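Long-range contacts in multicopper oxidase (Uncultured bacterium, PDB 4E9X), which probably couples the one-electron oxidation of substrates at a type 1 copper to the reduction of dioxygen at a trinuclear copper cluster, as multicopper oxidases do: residues 58-63 against 102-107; 214-219 against 234-239. All coordinates share one frame; numbering follows the deposited sequence.

Contact 1: residues 58-63 against 102-107; sequences TIHWHG and WYHCHV. With CU (copper (II) ion), chain K; CU (copper (II) ion), chain E; CU (copper (II) ion), chain D; CU (copper (II) ion), chain J.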
ATOM      1  N   THR A  58      -6.332  16.041  22.088  1.00 11.07           N
ATOM      2  CA  THR A  58      -6.678  17.184  21.247  1.00 11.75           C
ATOM      3  C   THR A  58      -7.666  16.712  20.167  1.00 11.04           C
ATOM      4  O   THR A  58      -7.936  15.510  20.137  1.00 12.60           O
ATOM      5  CB  THR A  58      -5.483  17.816  20.513  1.00 10.97           C
ATOM      6  OG1 THR A  58      -4.885  16.797  19.685  1.00 11.82           O
ATOM      7  CG2 THR A  58      -4.420  18.352  21.480  1.00 13.74           C
ATOM      8  N   ILE A  59      -8.139  17.606  19.326  1.00 11.09           N
ATOM      9  CA  ILE A  59      -8.759  17.137  18.078  1.00 10.69           C
ATOM     10  C   ILE A  59      -8.063  17.855  16.929  1.00 11.47           C
ATOM     11  O   ILE A  59      -8.066  19.085  16.881  1.00 11.49           O
ATOM     12  CB  ILE A  59     -10.260  17.386  18.023  1.00 10.69           C
ATOM     13  CG1 ILE A  59     -11.015  16.833  19.248  1.00 12.99           C
ATOM     14  CG2 ILE A  59     -10.822  16.754  16.721  1.00 11.60           C
ATOM     15  CD1 ILE A  59     -12.551  16.981  19.075  1.00 17.16           C
ATOM     16  N   HIS A  60      -7.513  17.059  16.014  1.00 10.58           N
ATOM     17  CA  HIS A  60      -7.052  17.517  14.720  1.00 10.88           C
ATOM     18  C   HIS A  60      -8.106  17.238  13.649  1.00 10.07           C
ATOM     19  O   HIS A  60      -8.764  16.185  13.607  1.00 10.87           O
ATOM     20  CB  HIS A  60      -5.740  16.806  14.360  1.00 10.95           C
ATOM     21  CG  HIS A  60      -5.372  16.998  12.914  1.00 11.09           C
ATOM     22  ND1 HIS A  60      -5.106  18.228  12.344  1.00 10.64           N
ATOM     23  CD2 HIS A  60      -5.206  16.073  11.926  1.00 11.73           C
ATOM     24  CE1 HIS A  60      -4.850  18.051  11.053  1.00 11.18           C
ATOM     25  NE2 HIS A  60      -4.875  16.745  10.778  1.00 10.64           N
ATOM     26  N   TRP A  61      -8.291  18.184  12.751  1.00  9.20           N
ATOM     27  CA  TRP A  61      -9.326  18.177  11.704  1.00 10.23           C
ATOM     28  C   TRP A  61      -8.618  17.867  10.403  1.00  8.73           C
ATOM     29  O   TRP A  61      -8.030  18.735   9.763  1.00 10.03           O
ATOM     30  CB  TRP A  61     -10.088  19.532  11.680  1.00 11.09           C
ATOM     31  CG  TRP A  61     -10.515  19.830  13.101  1.00 10.41           C
ATOM     32  CD1 TRP A  61      -9.818  20.580  13.993  1.00 11.59           C
ATOM     33  CD2 TRP A  61     -11.701  19.398  13.803  1.00 12.08           C
ATOM     34  NE1 TRP A  61     -10.491  20.635  15.204  1.00 13.18           N
ATOM     35  CE2 TRP A  61     -11.657  19.923  15.134  1.00 13.86           C
ATOM     36  CE3 TRP A  61     -12.794  18.608  13.414  1.00 12.19           C
ATOM     37  CZ2 TRP A  61     -12.667  19.681  16.083  1.00 13.02           C
ATOM     38  CZ3 TRP A  61     -13.776  18.384  14.381  1.00 14.20           C
ATOM     39  CH2 TRP A  61     -13.752  18.890  15.683  1.00 14.50           C
ATOM     40  N   HIS A  62      -8.572  16.586  10.043  1.00  9.47           N
ATOM     41  CA  HIS A  62      -7.740  16.090   8.961  1.00  8.93           C
ATOM     42  C   HIS A  62      -8.385  16.457   7.650  1.00  9.16           C
ATOM     43  O   HIS A  62      -9.421  15.945   7.277  1.00 10.86           O
ATOM     44  CB  HIS A  62      -7.531  14.585   9.167  1.00  9.31           C
ATOM     45  CG  HIS A  62      -6.623  13.975   8.113  1.00 10.17           C
ATOM     46  ND1 HIS A  62      -5.595  13.110   8.477  1.00 10.25           N
ATOM     47  CD2 HIS A  62      -6.586  14.034   6.739  1.00 10.74           C
ATOM     48  CE1 HIS A  62      -5.007  12.695   7.350  1.00  9.41           C
ATOM     49  NE2 HIS A  62      -5.596  13.284   6.303  1.00 11.24           N
ATOM     50  N   GLY A  63      -7.623  17.242   6.890  1.00  9.69           N
ATOM     51  CA  GLY A  63      -8.044  17.738   5.597  1.00 11.35           C
ATOM     52  C   GLY A  63      -8.517  19.188   5.642  1.00 10.98           C
ATOM     53  O   GLY A  63      -8.576  19.830   4.574  1.00 15.04           O
ATOM     54  N   TRP A 102     -11.998  14.034   8.041  1.00  7.82           N
ATOM     55  CA  TRP A 102     -12.230  13.304   9.302  1.00  7.82           C
ATOM     56  C   TRP A 102     -11.528  14.039  10.421  1.00  8.13           C
ATOM     57  O   TRP A 102     -10.835  15.011  10.175  1.00  9.73           O
ATOM     58  CB  TRP A 102     -11.802  11.868   9.192  1.00  8.79           C
ATOM     59  CG  TRP A 102     -10.363  11.505   8.939  1.00  8.04           C
ATOM     60  CD1 TRP A 102      -9.565  11.916   7.919  1.00  8.26           C
ATOM     61  CD2 TRP A 102      -9.591  10.602   9.749  1.00  8.13           C
ATOM     62  NE1 TRP A 102      -8.313  11.312   8.059  1.00  8.76           N
ATOM     63  CE2 TRP A 102      -8.306  10.511   9.166  1.00  7.93           C
ATOM     64  CE3 TRP A 102      -9.843   9.843  10.912  1.00  7.64           C
ATOM     65  CZ2 TRP A 102      -7.309   9.706   9.728  1.00  8.80           C
ATOM     66  CZ3 TRP A 102      -8.856   9.051  11.463  1.00  8.88           C
ATOM     67  CH2 TRP A 102      -7.576   8.986  10.866  1.00  8.55           C
ATOM     68  N   TYR A 103     -11.729  13.574  11.635  1.00  8.92           N
ATOM     69  CA  TYR A 103     -11.141  14.274  12.772  1.00  8.74           C
ATOM     70  C   TYR A 103     -10.637  13.172  13.709  1.00  9.03           C
ATOM     71  O   TYR A 103     -11.198  12.059  13.758  1.00  9.54           O
ATOM     72  CB  TYR A 103     -12.116  15.287  13.441  1.00 10.38           C
ATOM     73  CG  TYR A 103     -13.336  14.592  14.038  1.00  9.24           C
ATOM     74  CD1 TYR A 103     -13.332  14.097  15.339  1.00  9.47           C
ATOM     75  CD2 TYR A 103     -14.492  14.437  13.278  1.00  9.44           C
ATOM     76  CE1 TYR A 103     -14.450  13.461  15.875  1.00 10.24           C
ATOM     77  CE2 TYR A 103     -15.635  13.790  13.790  1.00  9.66           C
ATOM     78  CZ  TYR A 103     -15.583  13.318  15.064  1.00  9.74           C
ATOM     79  OH  TYR A 103     -16.672  12.665  15.638  1.00 10.41           O
ATOM     80  N   HIS A 104      -9.597  13.464  14.492  1.00  9.66           N
ATOM     81  CA  HIS A 104      -9.045  12.448  15.372  1.00  9.43           C
ATOM     82  C   HIS A 104      -8.138  13.093  16.418  1.00  9.35           C
ATOM     83  O   HIS A 104      -7.624  14.201  16.166  1.00 11.81           O
ATOM     84  CB  HIS A 104      -8.243  11.383  14.602  1.00  9.27           C
ATOM     85  CG  HIS A 104      -7.101  11.837  13.736  1.00  9.92           C
ATOM     86  ND1 HIS A 104      -5.860  12.167  14.209  1.00  9.95           N
ATOM     87  CD2 HIS A 104      -7.045  12.005  12.392  1.00  9.96           C
ATOM     88  CE1 HIS A 104      -5.076  12.522  13.172  1.00 10.09           C
ATOM     89  NE2 HIS A 104      -5.763  12.415  12.051  1.00 10.13           N
ATOM     90  N   CYS A 105      -7.901  12.399  17.513  1.00 10.35           N
ATOM     91  CA  CYS A 105      -6.934  12.951  18.484  1.00 11.47           C
ATOM     92  C   CYS A 105      -5.567  13.051  17.834  1.00 10.97           C
ATOM     93  O   CYS A 105      -5.222  12.270  16.954  1.00 11.26           O
ATOM     94  CB  CYS A 105      -6.912  12.007  19.702  1.00 12.18           C
ATOM     95  SG  CYS A 105      -5.912  12.686  21.050  1.00 16.43           S
ATOM     96  N   HIS A 106      -4.745  13.986  18.319  1.00 10.97           N
ATOM     97  CA  HIS A 106      -3.360  14.063  17.880  1.00 11.06           C
ATOM     98  C   HIS A 106      -2.357  14.007  19.037  1.00 12.97           C
ATOM     99  O   HIS A 106      -1.200  14.397  18.876  1.00 14.14           O
ATOM    100  CB  HIS A 106      -3.144  15.322  17.013  1.00 11.95           C
ATOM    101  CG  HIS A 106      -2.274  15.093  15.821  1.00 13.57           C
ATOM    102  ND1 HIS A 106      -0.927  14.853  15.942  1.00 16.72           N
ATOM    103  CD2 HIS A 106      -2.541  15.088  14.492  1.00 12.84           C
ATOM    104  CE1 HIS A 106      -0.417  14.687  14.740  1.00 21.00           C
ATOM    105  NE2 HIS A 106      -1.359  14.829  13.829  1.00 16.79           N
ATOM    106  N   VAL A 107      -2.783  13.492  20.189  1.00 13.91           N
ATOM    107  CA  VAL A 107      -1.950  13.182  21.325  1.00 13.72           C
ATOM    108  C   VAL A 107      -1.721  11.639  21.325  1.00 14.94           C
ATOM    109  O   VAL A 107      -2.697  10.880  21.153  1.00 17.35           O
ATOM    110  CB  VAL A 107      -2.625  13.576  22.644  1.00 14.18           C
ATOM    111  CG1 VAL A 107      -1.795  13.047  23.820  1.00 15.97           C
ATOM    112  CG2 VAL A 107      -2.850  15.068  22.753  1.00 15.82           C
TER
HETATM  113 CU    CU K2402      -3.998  16.100   9.270  0.65 14.02          CU
HETATM  114 CU    CU E1402      -5.087  12.444  10.200  0.80 10.86          CU
HETATM  115 CU    CU D1401      -6.219  11.280  22.733  0.90 12.49          CU
HETATM  116 CU    CU J2401      -1.105  14.741  11.785  0.80 13.69          CU

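Contact 2: residues 214-219 against 234-239; sequences HKDGLP and GERYDV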
ATOM      1  N   HIS A 214     -13.073  10.195  -5.931  1.00  6.82           N
ATOM      2  CA  HIS A 214     -12.417  11.204  -5.087  1.00  7.50           C
ATOM      3  C   HIS A 214     -11.283  10.584  -4.279  1.00  7.21           C
ATOM      4  O   HIS A 214     -11.446   9.467  -3.769  1.00  7.86           O
ATOM      5  CB  HIS A 214     -13.356  11.845  -4.053  1.00  8.29           C
ATOM      6  CG  HIS A 214     -14.545  12.597  -4.590  1.00  7.96           C
ATOM      7  ND1 HIS A 214     -15.588  11.957  -5.264  1.00  8.54           N
ATOM      8  CD2 HIS A 214     -14.841  13.926  -4.531  1.00  8.97           C
ATOM      9  CE1 HIS A 214     -16.459  12.893  -5.572  1.00  9.27           C
ATOM     10  NE2 HIS A 214     -16.038  14.097  -5.151  1.00  9.90           N
ATOM     11  N   LYS A 215     -10.221  11.339  -4.192  1.00  6.83           N
ATOM     12  CA  LYS A 215      -9.065  10.970  -3.375  1.00  7.58           C
ATOM     13  C   LYS A 215      -8.934  12.041  -2.289  1.00  6.79           C
ATOM     14  O   LYS A 215      -8.849  13.233  -2.611  1.00  7.34           O
ATOM     15  CB  LYS A 215      -7.802  10.898  -4.249  1.00  8.26           C
ATOM     16  CG  LYS A 215      -6.489  10.997  -3.522  1.00 10.34           C
ATOM     17  CD  LYS A 215      -6.220   9.883  -2.498  1.00  9.58           C
ATOM     18  CE  LYS A 215      -4.821  10.124  -1.928  1.00 10.11           C
ATOM     19  NZ  LYS A 215      -4.712   9.534  -0.579  1.00  8.42           N
ATOM     20  N   ASP A 216      -8.976  11.590  -1.019  1.00  7.28           N
ATOM     21  CA  ASP A 216      -8.877  12.512   0.132  1.00  7.47           C
ATOM     22  C   ASP A 216      -9.920  13.630   0.024  1.00  7.66           C
ATOM     23  O   ASP A 216      -9.695  14.769   0.450  1.00  8.36           O
ATOM     24  CB  ASP A 216      -7.472  13.085   0.265  1.00  7.75           C
ATOM     25  CG  ASP A 216      -6.425  11.961   0.535  1.00  7.17           C
ATOM     26  OD1 ASP A 216      -6.816  10.825   0.871  1.00  7.28           O
ATOM     27  OD2 ASP A 216      -5.244  12.313   0.346  1.00  7.70           O
ATOM     28  N   GLY A 217     -11.106  13.288  -0.510  1.00  7.69           N
ATOM     29  CA  GLY A 217     -12.227  14.224  -0.598  1.00  7.92           C
ATOM     30  C   GLY A 217     -12.233  15.103  -1.828  1.00  9.04           C
ATOM     31  O   GLY A 217     -13.244  15.757  -2.052  1.00 10.71           O
ATOM     32  N   LEU A 218     -11.180  15.103  -2.645  1.00  8.50           N
ATOM     33  CA  LEU A 218     -11.169  16.002  -3.826  1.00  9.18           C
ATOM     34  C   LEU A 218     -11.392  15.177  -5.077  1.00  7.87           C
ATOM     35  O   LEU A 218     -10.879  14.060  -5.224  1.00  8.03           O
ATOM     36  CB  LEU A 218      -9.832  16.742  -3.913  1.00 10.06           C
ATOM     37  CG  LEU A 218      -9.655  17.805  -2.834  1.00 12.29           C
ATOM     38  CD1 LEU A 218      -8.262  18.433  -2.883  1.00 15.48           C
ATOM     39  CD2 LEU A 218     -10.713  18.913  -2.976  1.00 17.16           C
ATOM     40  N   PRO A 219     -12.196  15.708  -6.001  1.00  8.63           N
ATOM     41  CA  PRO A 219     -12.609  14.915  -7.153  1.00  8.97           C
ATOM     42  C   PRO A 219     -11.477  14.710  -8.146  1.00  9.00           C
ATOM     43  O   PRO A 219     -10.759  15.664  -8.519  1.00 10.21           O
ATOM     44  CB  PRO A 219     -13.719  15.763  -7.798  1.00 10.74           C
ATOM     45  CG  PRO A 219     -13.406  17.180  -7.342  1.00 11.17           C
ATOM     46  CD  PRO A 219     -12.852  17.048  -5.956  1.00 10.99           C
ATOM     47  N   GLY A 234      -4.804   7.417   7.079  1.00  7.29           N
ATOM     48  CA  GLY A 234      -4.959   8.815   6.746  1.00  8.09           C
ATOM     49  C   GLY A 234      -5.791   9.074   5.502  1.00  7.23           C
ATOM     50  O   GLY A 234      -6.407  10.137   5.388  1.00  8.39           O
ATOM     51  N   GLU A 235      -5.800   8.086   4.584  1.00  6.94           N
ATOM     52  CA  GLU A 235      -6.418   8.322   3.286  1.00  7.04           C
ATOM     53  C   GLU A 235      -7.935   8.218   3.305  1.00  6.35           C
ATOM     54  O   GLU A 235      -8.488   7.519   4.139  1.00  7.41           O
ATOM     55  CB  GLU A 235      -5.947   7.283   2.266  1.00  7.00           C
ATOM     56  CG  GLU A 235      -4.419   7.263   2.053  1.00  8.15           C
ATOM     57  CD  GLU A 235      -4.178   6.384   0.826  1.00  8.07           C
ATOM     58  OE1 GLU A 235      -4.164   5.175   1.033  1.00  9.68           O
ATOM     59  OE2 GLU A 235      -4.103   6.872  -0.304  1.00  9.20           O
ATOM     60  N   ARG A 236      -8.573   8.879   2.339  1.00  6.56           N
ATOM     61  CA  ARG A 236      -9.970   8.554   2.035  1.00  6.93           C
ATOM     62  C   ARG A 236     -10.085   8.341   0.537  1.00  7.16           C
ATOM     63  O   ARG A 236      -9.397   8.957  -0.283  1.00  7.08           O
ATOM     64  CB  ARG A 236     -10.947   9.666   2.481  1.00  7.72           C
ATOM     65  CG  ARG A 236     -11.117   9.735   3.999  1.00  7.25           C
ATOM     66  CD  ARG A 236     -10.045  10.555   4.707  1.00  8.62           C
ATOM     67  NE  ARG A 236     -10.076  11.938   4.262  1.00  7.88           N
ATOM     68  CZ  ARG A 236      -9.003  12.697   3.963  1.00  7.72           C
ATOM     69  NH1 ARG A 236      -7.758  12.262   4.081  1.00  8.28           N
ATOM     70  NH2 ARG A 236      -9.213  13.954   3.529  1.00  8.71           N
ATOM     71  N   TYR A 237     -10.996   7.423   0.182  1.00  6.82           N
ATOM     72  CA  TYR A 237     -11.412   7.252  -1.201  1.00  7.39           C
ATOM     73  C   TYR A 237     -12.935   7.289  -1.253  1.00  7.35           C
ATOM     74  O   TYR A 237     -13.563   6.631  -0.407  1.00  8.66           O
ATOM     75  CB  TYR A 237     -10.934   5.903  -1.786  1.00  7.64           C
ATOM     76  CG  TYR A 237      -9.433   5.955  -1.995  1.00  7.63           C
ATOM     77  CD1 TYR A 237      -8.913   6.405  -3.228  1.00  9.50           C
ATOM     78  CD2 TYR A 237      -8.529   5.572  -0.987  1.00  7.93           C
ATOM     79  CE1 TYR A 237      -7.522   6.465  -3.445  1.00 10.01           C
ATOM     80  CE2 TYR A 237      -7.164   5.631  -1.198  1.00  8.48           C
ATOM     81  CZ  TYR A 237      -6.674   6.086  -2.422  1.00 10.49           C
ATOM     82  OH  TYR A 237      -5.293   6.153  -2.633  1.00 11.25           O
ATOM     83  N   ASP A 238     -13.522   8.004  -2.224  1.00  7.39           N
ATOM     84  CA  ASP A 238     -14.946   7.906  -2.455  1.00  7.63           C
ATOM     85  C   ASP A 238     -15.147   7.158  -3.746  1.00  6.67           C
ATOM     86  O   ASP A 238     -14.453   7.413  -4.734  1.00  7.43           O
ATOM     87  CB  ASP A 238     -15.631   9.262  -2.614  1.00  7.98           C
ATOM     88  CG  ASP A 238     -15.568  10.279  -1.490  1.00  7.72           C
ATOM     89  OD1 ASP A 238     -14.809  10.106  -0.516  1.00  8.58           O
ATOM     90  OD2 ASP A 238     -16.339  11.247  -1.593  1.00 10.34           O
ATOM     91  N   VAL A 239     -16.134   6.252  -3.734  1.00  6.91           N
ATOM     92  CA  VAL A 239     -16.459   5.498  -4.935  1.00  6.82           C
ATOM     93  C   VAL A 239     -17.986   5.559  -5.127  1.00  6.82           C
ATOM     94  O   VAL A 239     -18.747   5.927  -4.229  1.00  7.90           O
ATOM     95  CB  VAL A 239     -16.022   4.023  -4.829  1.00  7.09           C
ATOM     96  CG1 VAL A 239     -14.511   3.942  -4.497  1.00  8.25           C
ATOM     97  CG2 VAL A 239     -16.863   3.240  -3.802  1.00  7.49           C
TER
HETATM   98  O   HOH W   1     -12.129  10.660  -0.885  1.00  8.52           O
HETATM   99  O   HOH W   2     -15.441  13.754  -1.070  1.00  9.93           O

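Contact 1: residues 58-63 against 102-107
His60, His62, Trp102 and His104 stand on one face of an antiparallel strand pair, with His106 just beyond its end, and with Cys105 the four histidines reach four copper positions. Backbone bonds fix the spacing: His60 and His104 form a hydrogen-bonded pair, with His60 N 2.9 Å from His104 O, and His62 and Trp102 form the next, with His62 N 2.8 Å from Trp102 O.

One copper takes His62 ND1 at 1.9 Å and His104 NE2 at 2.0 Å, while His60 NE2 and His106 NE2 each bind a separate copper; histidines of the second subunit also bind these three. The His104 ring is held from behind: ND1 gives a nearly straight bond (173°) to Cys105 O, leaving NE2 for the metal. His60 ND1 is bonded to Asp73 O, and His62 NE2 to Asp227 of the second subunit.

Among the rings, the edge of His60 is turned toward the face of His104 in an offset edge-to-face pair, and the edge of His106 toward the face of His60. Trp102 NE1 lies over one face of His62, 3.2 Å from His62 CG, and His62 CB sits over the indole's five-membered ring in a CH-pi contact. An alanine in place of Trp102 would probably open a gap against that imidazole face and leave the His62 ring less firmly held against tilting. On the opposite face, Trp61 CE3 packs on Tyr103 CB.

At the far end, Cys105 SG binds the type 1 copper and accepts a nearly straight N-H...S bond from Thr58 N (3.5 Å) and another from Val107 N. These two N-H groups would probably temper the thiolate's charge. Because Cys105 lies between His104 and His106, the chain offers a short covalent path for electrons from the type 1 copper to the trinuclear cluster.

Contact 2: residues 214-219 against 234-239
Lys215 NZ meets Glu235 OE2 in a 2.7 Å salt bridge on its anti lone pair, and Tyr237 OH donates to the same oxygen from the syn side. The lysine chain turns about its CB-CG bond (chi2 61°), bringing CD alongside Tyr237 CE1 and CZ. Lys215 NZ also bridges Asp216 OD1 (2.9 Å), its hydrogen bond there weak, and is bonded to Thr228 O of the second subunit. Asp216 grips the opposite backbone twice: N donates to Arg236 O at 2.8 Å, OD1 accepts from Arg236 N at 3.0 Å. Asp216 CA lies over one face of the Arg236 guanidinium, nearly parallel to the carboxylate (4°), but OD1 to NH1 is a long 3.6 Å charge pairing with no N-H aimed at OD1.

Behind these, Arg236 NH1 is held by Gly234 O, and Asp216 OD2 by the backbone N of Asp227 and Thr228 of the second subunit. One water joins Gly217 N to Asp238 OD1, a second Gly217 O to Asp238 OD2, which also pairs with Lys190.

Asp238 N bonds His214 O (3.0 Å), with a weak return from His214 N. Strand 236-243 runs antiparallel between 187-195 and 210-215, and the type I' turn Lys215-Leu218 leads to strand 218-226, outermost in this sheet within the chain.

Contact 1 precedes contact 2 along the chain, and their centres lie about 17 Å apart. They belong to different sheets and to the two successive multicopper oxidase sequence ranges: strands 60-62 and 101-104 pair at one end of a five-stranded sheet, whereas strands 210-215 and 236-243 are neighbours in a six-stranded one. The two nevertheless touch, with Trp102 CD1 3.5 Å from Arg236 CD and Trp102 NE1 3.5 Å from Gly234 O. Both also meet the second subunit, where Asp227 is bonded to His62 and to Arg236. The Gly234-Arg236 end of contact 2 thus backs His62 and Trp102, where the two sheets of this chain meet the second subunit.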